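Local coordinates for inositol-1-monophosphatase (Nostoc sp., PDB 5ZHH), which hydrolyses inositol monophosphates to free inositol and inorganic phosphate, probably with metal ions bound in its active site as in related phosphatases, at residues I10-A14 with V54-I58; L22-L26 with Y95-Y99; P100-I106 with V118-H124. Residue numbers count along the deposited sequence, not the author numbering.

Interaction 1. Residues I10-A14 with V54-I58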
loop_
_atom_site.group_PDB
_atom_site.type_symbol
_atom_site.label_atom_id
_atom_site.label_comp_id
_atom_site.label_asym_id
_atom_site.label_seq_id
_atom_site.Cartn_x
_atom_site.Cartn_y
_atom_site.Cartn_z
ATOM N N ILE A 10 -23.190 -5.352 -3.891
ATOM C CA ILE A 10 -23.197 -6.295 -2.777
ATOM C C ILE A 10 -22.088 -7.329 -2.938
ATOM O O ILE A 10 -21.428 -7.712 -1.963
ATOM C CB ILE A 10 -24.577 -6.966 -2.654
ATOM C CG1 ILE A 10 -25.634 -5.925 -2.301
ATOM C CG2 ILE A 10 -24.541 -8.059 -1.597
ATOM C CD1 ILE A 10 -25.248 -5.058 -1.147
ATOM N N ALA A 11 -21.869 -7.804 -4.163
ATOM C CA ALA A 11 -20.772 -8.743 -4.387
ATOM C C ALA A 11 -19.429 -8.111 -4.049
ATOM O O ALA A 11 -18.528 -8.791 -3.541
ATOM C CB ALA A 11 -20.780 -9.228 -5.835
ATOM N N THR A 12 -19.279 -6.812 -4.307
ATOM C CA THR A 12 -18.030 -6.133 -3.979
ATOM C C THR A 12 -17.800 -6.121 -2.471
ATOM O O THR A 12 -16.708 -6.455 -1.994
ATOM C CB THR A 12 -18.043 -4.710 -4.536
ATOM O OG1 THR A 12 -18.231 -4.756 -5.959
ATOM C CG2 THR A 12 -16.730 -4.018 -4.234
ATOM N N GLU A 13 -18.826 -5.752 -1.699
ATOM C CA GLU A 13 -18.664 -5.723 -0.248
ATOM C C GLU A 13 -18.448 -7.127 0.306
ATOM O O GLU A 13 -17.649 -7.320 1.227
ATOM C CB GLU A 13 -19.873 -5.046 0.406
ATOM C CG GLU A 13 -19.919 -5.112 1.941
ATOM C CD GLU A 13 -18.811 -4.318 2.639
ATOM O OE1 GLU A 13 -18.108 -3.529 1.973
ATOM O OE2 GLU A 13 -18.656 -4.477 3.871
ATOM N N ALA A 14 -19.114 -8.130 -0.273
ATOM C CA ALA A 14 -18.877 -9.503 0.162
ATOM C C ALA A 14 -17.436 -9.919 -0.113
ATOM O O ALA A 14 -16.795 -10.561 0.726
ATOM C CB ALA A 14 -19.860 -10.451 -0.522
ATOM N N VAL A 54 -19.078 -14.568 3.106
ATOM C CA VAL A 54 -19.712 -14.341 1.806
ATOM C C VAL A 54 -21.179 -14.749 1.846
ATOM O O VAL A 54 -22.063 -14.006 1.402
ATOM C CB VAL A 54 -18.964 -15.095 0.692
ATOM C CG1 VAL A 54 -19.701 -14.918 -0.626
ATOM C CG2 VAL A 54 -17.545 -14.584 0.554
ATOM N N LEU A 55 -21.459 -15.944 2.368
ATOM C CA LEU A 55 -22.830 -16.444 2.376
ATOM C C LEU A 55 -23.738 -15.538 3.194
ATOM O O LEU A 55 -24.842 -15.200 2.764
ATOM C CB LEU A 55 -22.866 -17.872 2.919
ATOM C CG LEU A 55 -22.243 -18.933 2.011
ATOM C CD1 LEU A 55 -22.385 -20.320 2.614
ATOM C CD2 LEU A 55 -22.892 -18.869 0.650
ATOM N N GLU A 56 -23.274 -15.109 4.367
ATOM C CA GLU A 56 -24.116 -14.273 5.214
ATOM C C GLU A 56 -24.521 -12.994 4.492
ATOM O O GLU A 56 -25.689 -12.593 4.537
ATOM C CB GLU A 56 -23.390 -13.953 6.521
ATOM C CG GLU A 56 -24.287 -13.336 7.592
ATOM C CD GLU A 56 -24.499 -11.850 7.396
ATOM O OE1 GLU A 56 -23.602 -11.197 6.818
ATOM O OE2 GLU A 56 -25.564 -11.336 7.818
ATOM N N ILE A 57 -23.577 -12.359 3.793
ATOM C CA ILE A 57 -23.874 -11.106 3.106
ATOM C C ILE A 57 -24.838 -11.342 1.950
ATOM O O ILE A 57 -25.855 -10.650 1.819
ATOM C CB ILE A 57 -22.572 -10.429 2.637
ATOM C CG1 ILE A 57 -21.747 -9.975 3.846
ATOM C CG2 ILE A 57 -22.871 -9.270 1.688
ATOM C CD1 ILE A 57 -20.343 -9.505 3.504
ATOM N N ILE A 58 -24.556 -12.344 1.113
ATOM C CA ILE A 58 -25.378 -12.555 -0.072
ATOM C C ILE A 58 -26.797 -12.945 0.315
ATOM O O ILE A 58 -27.768 -12.454 -0.271
ATOM C CB ILE A 58 -24.745 -13.618 -0.986
ATOM C CG1 ILE A 58 -23.385 -13.140 -1.501
ATOM C CG2 ILE A 58 -25.697 -13.962 -2.133
ATOM C CD1 ILE A 58 -23.482 -12.005 -2.483
#
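Helix 3-25 and helix 44-61 pack side by side and roughly antiparallel: the axes of the short segments 10-14 and 54-58 approach to 9.4 Å, their directions 153° apart. Val-54 lies beside Ala-14, their CA atoms 5.2 Å apart; Val-54 CG2 reaches Ala-14 O at 4.1 Å, while Val-54 CG1 lies 4.5 Å from Ala-14 CB. One turn on, the CA-to-CB bond of Ile-57 points toward helix 3-25. Ile-57 CD1 comes to 3.6 Å from Ala-14 CA and 4.1 Å from Glu-13 O, and its CG2 meets Ala-14 CB and Ile-10 CG2, each at 3.9 Å. Ile-58 leaves its backbone sideways, but its CD1 swings in to 4.2 Å from Ile-10 CG2 and 4.4 Å from Ala-14 CB. Ala-11 and Ile-58 both touch Trp-84, and Ala-14 and Val-54 both touch Ile-106, so the two helices form a layer on the large mixed sheet. Glu-13 turns its carboxylate to Arg-140 of the second subunit, in a salt bridge. The side-chain contacts are thus all apolar, with methyls of Val-54 and Ile-57 also lying against backbone carbonyls: small Ala-14 lets Ile-57 settle against backbone, and close fit and burial, not polar bonds, join the helices.

Interaction 2. Residues L22-L26 with Y95-Y99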
loop_
_atom_site.group_PDB
_atom_site.type_symbol
_atom_site.label_atom_id
_atom_site.label_comp_id
_atom_site.label_asym_id
_atom_site.label_seq_id
_atom_site.Cartn_x
_atom_site.Cartn_y
_atom_site.Cartn_z
ATOM N N LEU A 22 -9.418 -13.513 4.956
ATOM C CA LEU A 22 -8.283 -14.276 4.445
ATOM C C LEU A 22 -6.959 -13.618 4.820
ATOM O O LEU A 22 -5.986 -14.309 5.146
ATOM C CB LEU A 22 -8.383 -14.437 2.924
ATOM C CG LEU A 22 -9.518 -15.292 2.355
ATOM C CD1 LEU A 22 -9.408 -15.381 0.840
ATOM C CD2 LEU A 22 -9.495 -16.681 2.964
ATOM N N GLN A 23 -6.896 -12.283 4.765
ATOM C CA GLN A 23 -5.675 -11.588 5.169
ATOM C C GLN A 23 -5.388 -11.760 6.655
ATOM O O GLN A 23 -4.224 -11.735 7.067
ATOM C CB GLN A 23 -5.719 -10.111 4.780
ATOM C CG GLN A 23 -5.368 -9.920 3.318
ATOM C CD GLN A 23 -3.993 -10.510 2.972
ATOM O OE1 GLN A 23 -3.894 -11.470 2.203
ATOM N NE2 GLN A 23 -2.935 -9.941 3.543
ATOM N N GLY A 24 -6.427 -11.818 7.489
ATOM C CA GLY A 24 -6.203 -12.074 8.902
ATOM C C GLY A 24 -5.561 -13.425 9.162
ATOM O O GLY A 24 -4.645 -13.542 9.978
ATOM N N TYR A 25 -6.047 -14.465 8.481
ATOM C CA TYR A 25 -5.521 -15.818 8.660
ATOM C C TYR A 25 -4.129 -16.021 8.070
ATOM O O TYR A 25 -3.387 -16.894 8.537
ATOM C CB TYR A 25 -6.467 -16.831 8.019
ATOM C CG TYR A 25 -7.625 -17.265 8.884
ATOM C CD1 TYR A 25 -7.492 -18.343 9.748
ATOM C CD2 TYR A 25 -8.856 -16.622 8.821
ATOM C CE1 TYR A 25 -8.539 -18.756 10.541
ATOM C CE2 TYR A 25 -9.912 -17.029 9.613
ATOM C CZ TYR A 25 -9.747 -18.096 10.471
ATOM O OH TYR A 25 -10.798 -18.502 11.257
ATOM N N LEU A 26 -3.758 -15.254 7.052
ATOM C CA LEU A 26 -2.534 -15.525 6.295
ATOM C C LEU A 26 -1.281 -15.307 7.130
ATOM O O LEU A 26 -1.124 -14.265 7.778
ATOM C CB LEU A 26 -2.503 -14.641 5.041
ATOM C CG LEU A 26 -1.275 -14.707 4.132
ATOM C CD1 LEU A 26 -1.267 -15.967 3.286
ATOM C CD2 LEU A 26 -1.242 -13.495 3.239
ATOM N N TYR A 95 -2.372 -20.616 -1.338
ATOM C CA TYR A 95 -2.622 -20.042 -0.020
ATOM C C TYR A 95 -1.901 -20.826 1.065
ATOM O O TYR A 95 -1.271 -20.237 1.951
ATOM C CB TYR A 95 -4.124 -20.001 0.257
ATOM C CG TYR A 95 -4.488 -19.243 1.512
ATOM C CD1 TYR A 95 -4.647 -17.864 1.487
ATOM C CD2 TYR A 95 -4.686 -19.908 2.720
ATOM C CE1 TYR A 95 -4.985 -17.163 2.629
ATOM C CE2 TYR A 95 -5.030 -19.214 3.868
ATOM C CZ TYR A 95 -5.173 -17.843 3.812
ATOM O OH TYR A 95 -5.505 -17.134 4.941
ATOM N N ALA A 96 -1.960 -22.160 0.995
ATOM C CA ALA A 96 -1.283 -22.996 1.983
ATOM C C ALA A 96 0.220 -22.736 2.012
ATOM O O ALA A 96 0.851 -22.867 3.067
ATOM C CB ALA A 96 -1.565 -24.472 1.703
ATOM N N HIS A 97 0.808 -22.373 0.875
ATOM C CA HIS A 97 2.233 -22.079 0.789
ATOM C C HIS A 97 2.537 -20.589 0.912
ATOM O O HIS A 97 3.708 -20.200 0.847
ATOM C CB HIS A 97 2.794 -22.608 -0.540
ATOM C CG HIS A 97 2.872 -24.103 -0.623
ATOM N ND1 HIS A 97 4.024 -24.805 -0.336
ATOM C CD2 HIS A 97 1.943 -25.030 -0.961
ATOM C CE1 HIS A 97 3.803 -26.098 -0.497
ATOM N NE2 HIS A 97 2.546 -26.262 -0.872
ATOM N N GLN A 98 1.511 -19.753 1.095
ATOM C CA GLN A 98 1.635 -18.294 1.001
ATOM C C GLN A 98 2.213 -17.855 -0.335
ATOM O O GLN A 98 2.868 -16.816 -0.420
ATOM C CB GLN A 98 2.438 -17.669 2.148
ATOM C CG GLN A 98 1.809 -17.805 3.519
ATOM C CD GLN A 98 2.531 -18.773 4.415
ATOM O OE1 GLN A 98 2.414 -19.991 4.265
ATOM N NE2 GLN A 98 3.289 -18.233 5.369
ATOM N N TYR A 99 1.985 -18.638 -1.381
ATOM C CA TYR A 99 2.336 -18.197 -2.722
ATOM C C TYR A 99 1.336 -17.120 -3.117
ATOM O O TYR A 99 0.123 -17.364 -3.048
ATOM C CB TYR A 99 2.310 -19.365 -3.712
ATOM C CG TYR A 99 2.964 -19.047 -5.040
ATOM C CD1 TYR A 99 4.336 -19.188 -5.210
ATOM C CD2 TYR A 99 2.209 -18.603 -6.129
ATOM C CE1 TYR A 99 4.946 -18.895 -6.424
ATOM C CE2 TYR A 99 2.809 -18.303 -7.346
ATOM C CZ TYR A 99 4.174 -18.452 -7.486
ATOM O OH TYR A 99 4.784 -18.160 -8.684
#
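Here the C-terminal end of helix 3-25 meets the short helix 92-97, which begins at the last residue of the family's Asp-Pro-Leu-Asp-Gly-Thr signature and closes in a Schellman motif at Gln-98. That residue leaves the helix with positive phi (56°), and its N is bonded to Tyr-95 O at 3.0 Å, turning the chain out of the helix towards Tyr-99.

A single hydrogen bond joins the segments: Tyr-95 OH donates to Leu-22 O at 2.9 Å. The same carbonyl accepts a weak helical bond from Leu-26 N (3.1 Å), so the tyrosine hydroxyl supplies a second donor where helix 3-25 runs out. Tyr-95 OH also lies 3.2 Å from Tyr-25 CB, although the ring of Tyr-25 leads away, against Ala-46 and Ala-49 of helix 44-61. Outside the contact, His-97 NE2 is hydrogen-bonded to Gln-183 OE1 of the third subunit, so helix 92-97 also borders a subunit interface.

Apolar packing surrounds the bond between the segments. Tyr-95 CE1 lies 4.4 Å from Leu-22 CB and 4.0 Å from Leu-26 CD1, so the ring is held between residues one turn apart. Its remaining neighbours include Leu-89 of strand 82-90, Ala-46, and Phe-102, whose ring it meets edge-to-face. At the more exposed margin Leu-26 CD1 rests on Gln-98 CG at 3.6 Å.

Interaction 3. Residues P100-I106 with V118-H124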
loop_
_atom_site.group_PDB
_atom_site.type_symbol
_atom_site.label_atom_id
_atom_site.label_comp_id
_atom_site.label_asym_id
_atom_site.label_seq_id
_atom_site.Cartn_x
_atom_site.Cartn_y
_atom_site.Cartn_z
ATOM N N PRO A 100 1.775 -15.939 -3.494
ATOM C CA PRO A 100 0.864 -14.778 -3.623
ATOM C C PRO A 100 0.058 -14.775 -4.918
ATOM O O PRO A 100 0.251 -13.948 -5.810
ATOM C CB PRO A 100 1.834 -13.595 -3.535
ATOM C CG PRO A 100 3.107 -14.114 -4.123
ATOM C CD PRO A 100 3.156 -15.607 -3.885
ATOM N N ALA A 101 -0.873 -15.732 -5.038
ATOM C CA ALA A 101 -1.820 -15.771 -6.158
ATOM C C ALA A 101 -3.050 -16.544 -5.675
ATOM O O ALA A 101 -3.224 -17.737 -5.942
ATOM C CB ALA A 101 -1.225 -16.395 -7.421
ATOM N N PHE A 102 -3.899 -15.852 -4.918
ATOM C CA PHE A 102 -5.156 -16.412 -4.449
ATOM C C PHE A 102 -6.148 -15.267 -4.297
ATOM O O PHE A 102 -5.763 -14.097 -4.217
ATOM C CB PHE A 102 -4.976 -17.182 -3.132
ATOM C CG PHE A 102 -4.323 -16.374 -2.053
ATOM C CD1 PHE A 102 -5.071 -15.527 -1.253
ATOM C CD2 PHE A 102 -2.955 -16.442 -1.854
ATOM C CE1 PHE A 102 -4.465 -14.771 -0.260
ATOM C CE2 PHE A 102 -2.347 -15.688 -0.869
ATOM C CZ PHE A 102 -3.101 -14.853 -0.075
ATOM N N CYS A 103 -7.432 -15.612 -4.257
ATOM C CA CYS A 103 -8.459 -14.584 -4.303
ATOM C C CYS A 103 -9.789 -15.164 -3.850
ATOM O O CYS A 103 -9.947 -16.376 -3.703
ATOM C CB CYS A 103 -8.595 -14.010 -5.715
ATOM S SG CYS A 103 -9.143 -15.261 -6.900
ATOM N N VAL A 104 -10.743 -14.261 -3.634
ATOM C CA VAL A 104 -12.155 -14.588 -3.492
ATOM C C VAL A 104 -12.803 -14.304 -4.837
ATOM O O VAL A 104 -12.532 -13.263 -5.451
ATOM C CB VAL A 104 -12.808 -13.753 -2.374
ATOM C CG1 VAL A 104 -14.264 -14.170 -2.154
ATOM C CG2 VAL A 104 -12.012 -13.877 -1.086
ATOM N N SER A 105 -13.630 -15.233 -5.319
ATOM C CA SER A 105 -14.330 -15.071 -6.591
ATOM C C SER A 105 -15.825 -15.172 -6.329
ATOM O O SER A 105 -16.289 -16.171 -5.770
ATOM C CB SER A 105 -13.885 -16.129 -7.610
ATOM O OG SER A 105 -14.542 -15.962 -8.859
ATOM N N ILE A 106 -16.575 -14.144 -6.733
ATOM C CA ILE A 106 -18.019 -14.075 -6.515
ATOM C C ILE A 106 -18.676 -13.733 -7.844
ATOM O O ILE A 106 -18.570 -12.595 -8.318
ATOM C CB ILE A 106 -18.386 -13.035 -5.448
ATOM C CG1 ILE A 106 -17.718 -13.388 -4.117
ATOM C CG2 ILE A 106 -19.896 -12.944 -5.295
ATOM C CD1 ILE A 106 -17.970 -12.376 -3.020
ATOM N N VAL A 118 -17.017 -10.342 -9.309
ATOM C CA VAL A 118 -16.025 -9.668 -8.482
ATOM C C VAL A 118 -14.942 -10.671 -8.122
ATOM O O VAL A 118 -15.242 -11.778 -7.662
ATOM C CB VAL A 118 -16.635 -9.055 -7.205
ATOM C CG1 VAL A 118 -15.542 -8.403 -6.392
ATOM C CG2 VAL A 118 -17.707 -8.022 -7.561
ATOM N N ILE A 119 -13.687 -10.283 -8.336
ATOM C CA ILE A 119 -12.526 -11.092 -7.983
ATOM C C ILE A 119 -11.588 -10.207 -7.182
ATOM O O ILE A 119 -11.173 -9.145 -7.662
ATOM C CB ILE A 119 -11.823 -11.651 -9.231
ATOM C CG1 ILE A 119 -12.780 -12.575 -9.982
ATOM C CG2 ILE A 119 -10.539 -12.391 -8.858
ATOM C CD1 ILE A 119 -12.323 -12.913 -11.406
ATOM N N TYR A 120 -11.269 -10.625 -5.961
ATOM C CA TYR A 120 -10.472 -9.809 -5.056
ATOM C C TYR A 120 -9.261 -10.596 -4.583
ATOM O O TYR A 120 -9.407 -11.631 -3.925
ATOM C CB TYR A 120 -11.299 -9.333 -3.859
ATOM C CG TYR A 120 -10.516 -8.471 -2.900
ATOM C CD1 TYR A 120 -9.811 -7.364 -3.355
ATOM C CD2 TYR A 120 -10.470 -8.768 -1.541
ATOM C CE1 TYR A 120 -9.086 -6.566 -2.483
ATOM C CE2 TYR A 120 -9.741 -7.976 -0.659
ATOM C CZ TYR A 120 -9.053 -6.881 -1.142
ATOM O OH TYR A 120 -8.327 -6.093 -0.287
ATOM N N ASP A 121 -8.078 -10.102 -4.931
ATOM C CA ASP A 121 -6.776 -10.555 -4.457
ATOM C C ASP A 121 -6.445 -9.747 -3.211
ATOM O O ASP A 121 -6.038 -8.589 -3.333
ATOM C CB ASP A 121 -5.721 -10.346 -5.551
ATOM C CG ASP A 121 -4.292 -10.671 -5.101
ATOM O OD1 ASP A 121 -4.038 -10.942 -3.905
ATOM O OD2 ASP A 121 -3.401 -10.623 -5.973
ATOM N N PRO A 122 -6.610 -10.302 -2.004
ATOM C CA PRO A 122 -6.378 -9.497 -0.796
ATOM C C PRO A 122 -4.910 -9.295 -0.465
ATOM O O PRO A 122 -4.595 -8.369 0.295
ATOM C CB PRO A 122 -7.083 -10.305 0.301
ATOM C CG PRO A 122 -6.962 -11.720 -0.170
ATOM C CD PRO A 122 -7.052 -11.670 -1.680
ATOM N N PHE A 123 -4.010 -10.121 -1.007
ATOM C CA PHE A 123 -2.588 -9.959 -0.716
ATOM C C PHE A 123 -2.008 -8.756 -1.446
ATOM O O PHE A 123 -1.231 -7.991 -0.865
ATOM C CB PHE A 123 -1.819 -11.228 -1.087
ATOM C CG PHE A 123 -0.378 -11.212 -0.641
ATOM C CD1 PHE A 123 -0.031 -11.589 0.647
ATOM C CD2 PHE A 123 0.624 -10.794 -1.501
ATOM C CE1 PHE A 123 1.291 -11.566 1.063
ATOM C CE2 PHE A 123 1.946 -10.765 -1.089
ATOM C CZ PHE A 123 2.276 -11.151 0.194
ATOM N N HIS A 124 -2.373 -8.571 -2.716
ATOM C CA HIS A 124 -1.954 -7.416 -3.500
ATOM C C HIS A 124 -2.991 -6.306 -3.502
ATOM O O HIS A 124 -2.759 -5.256 -4.116
ATOM C CB HIS A 124 -1.663 -7.840 -4.939
ATOM C CG HIS A 124 -0.571 -8.854 -5.052
ATOM N ND1 HIS A 124 -0.746 -10.074 -5.671
ATOM C CD2 HIS A 124 0.713 -8.830 -4.622
ATOM C CE1 HIS A 124 0.384 -10.756 -5.620
ATOM N NE2 HIS A 124 1.286 -10.025 -4.990
HETATM O O HOH W 1 -2.594 -13.303 -4.054
#
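Four backbone hydrogen bonds hold the strands together. Val-104 N to Tyr-120 O and Tyr-120 N to Val-104 O are both 3.0 Å; Ile-106 N to Val-118 O and Val-118 N to Ile-106 O are both 2.9 Å. Between these two hydrogen-bonded pairs sits the non-hydrogen-bonded pair Ser-105 and Ile-119.

Past the ladder, Asp-121 organises the turn. Its OD2 accepts from His-124 ND1 at 2.7 Å, its OD1 from His-124 N at 3.1 Å in an Asx motif, and a water bridges Asp-121 OD1 (2.8 Å) to Phe-102 N (3.0 Å). The His-124 ring stacks on His-124 of the third subunit.

At the diverging ends Phe-102 CE1 packs on Pro-122 CG (3.9 Å) and Pro-100 CB on Phe-123 CD2 (3.7 Å); within the strands Cys-103 SG packs on Ile-119 CG2 (3.7 Å), on the face touching helix 191-199. Val-104, Ile-106 and Val-118 face helix 3-25 instead. This is an antiparallel beta hairpin at the heart of the large mixed sheet, sandwiched between helices as in the inositol monophosphatase fold.

From the N terminus, helix 3-25 supplies first 10-14 and then 22-26. Interaction 1 closes when the chain, after the unmodelled 27-42, returns along helix 44-61. Interaction 2 opens before that and closes only at 95-99, so the two loops cross; their centres lie 20 Å apart without touching. Interaction 3 follows both in series, a tight hairpin beginning just after helix 92-97. It links the other two: Ile-106 packs against Ala-11 and Ala-14, and Val-118 against Ala-11 and Thr-12, of interaction 1, whereas Phe-102 and Phe-123 meet Tyr-95 and Leu-26 of interaction 2. Together they tie the helical layer to the large sheet; interactions 2 and 3 also border the third subunit.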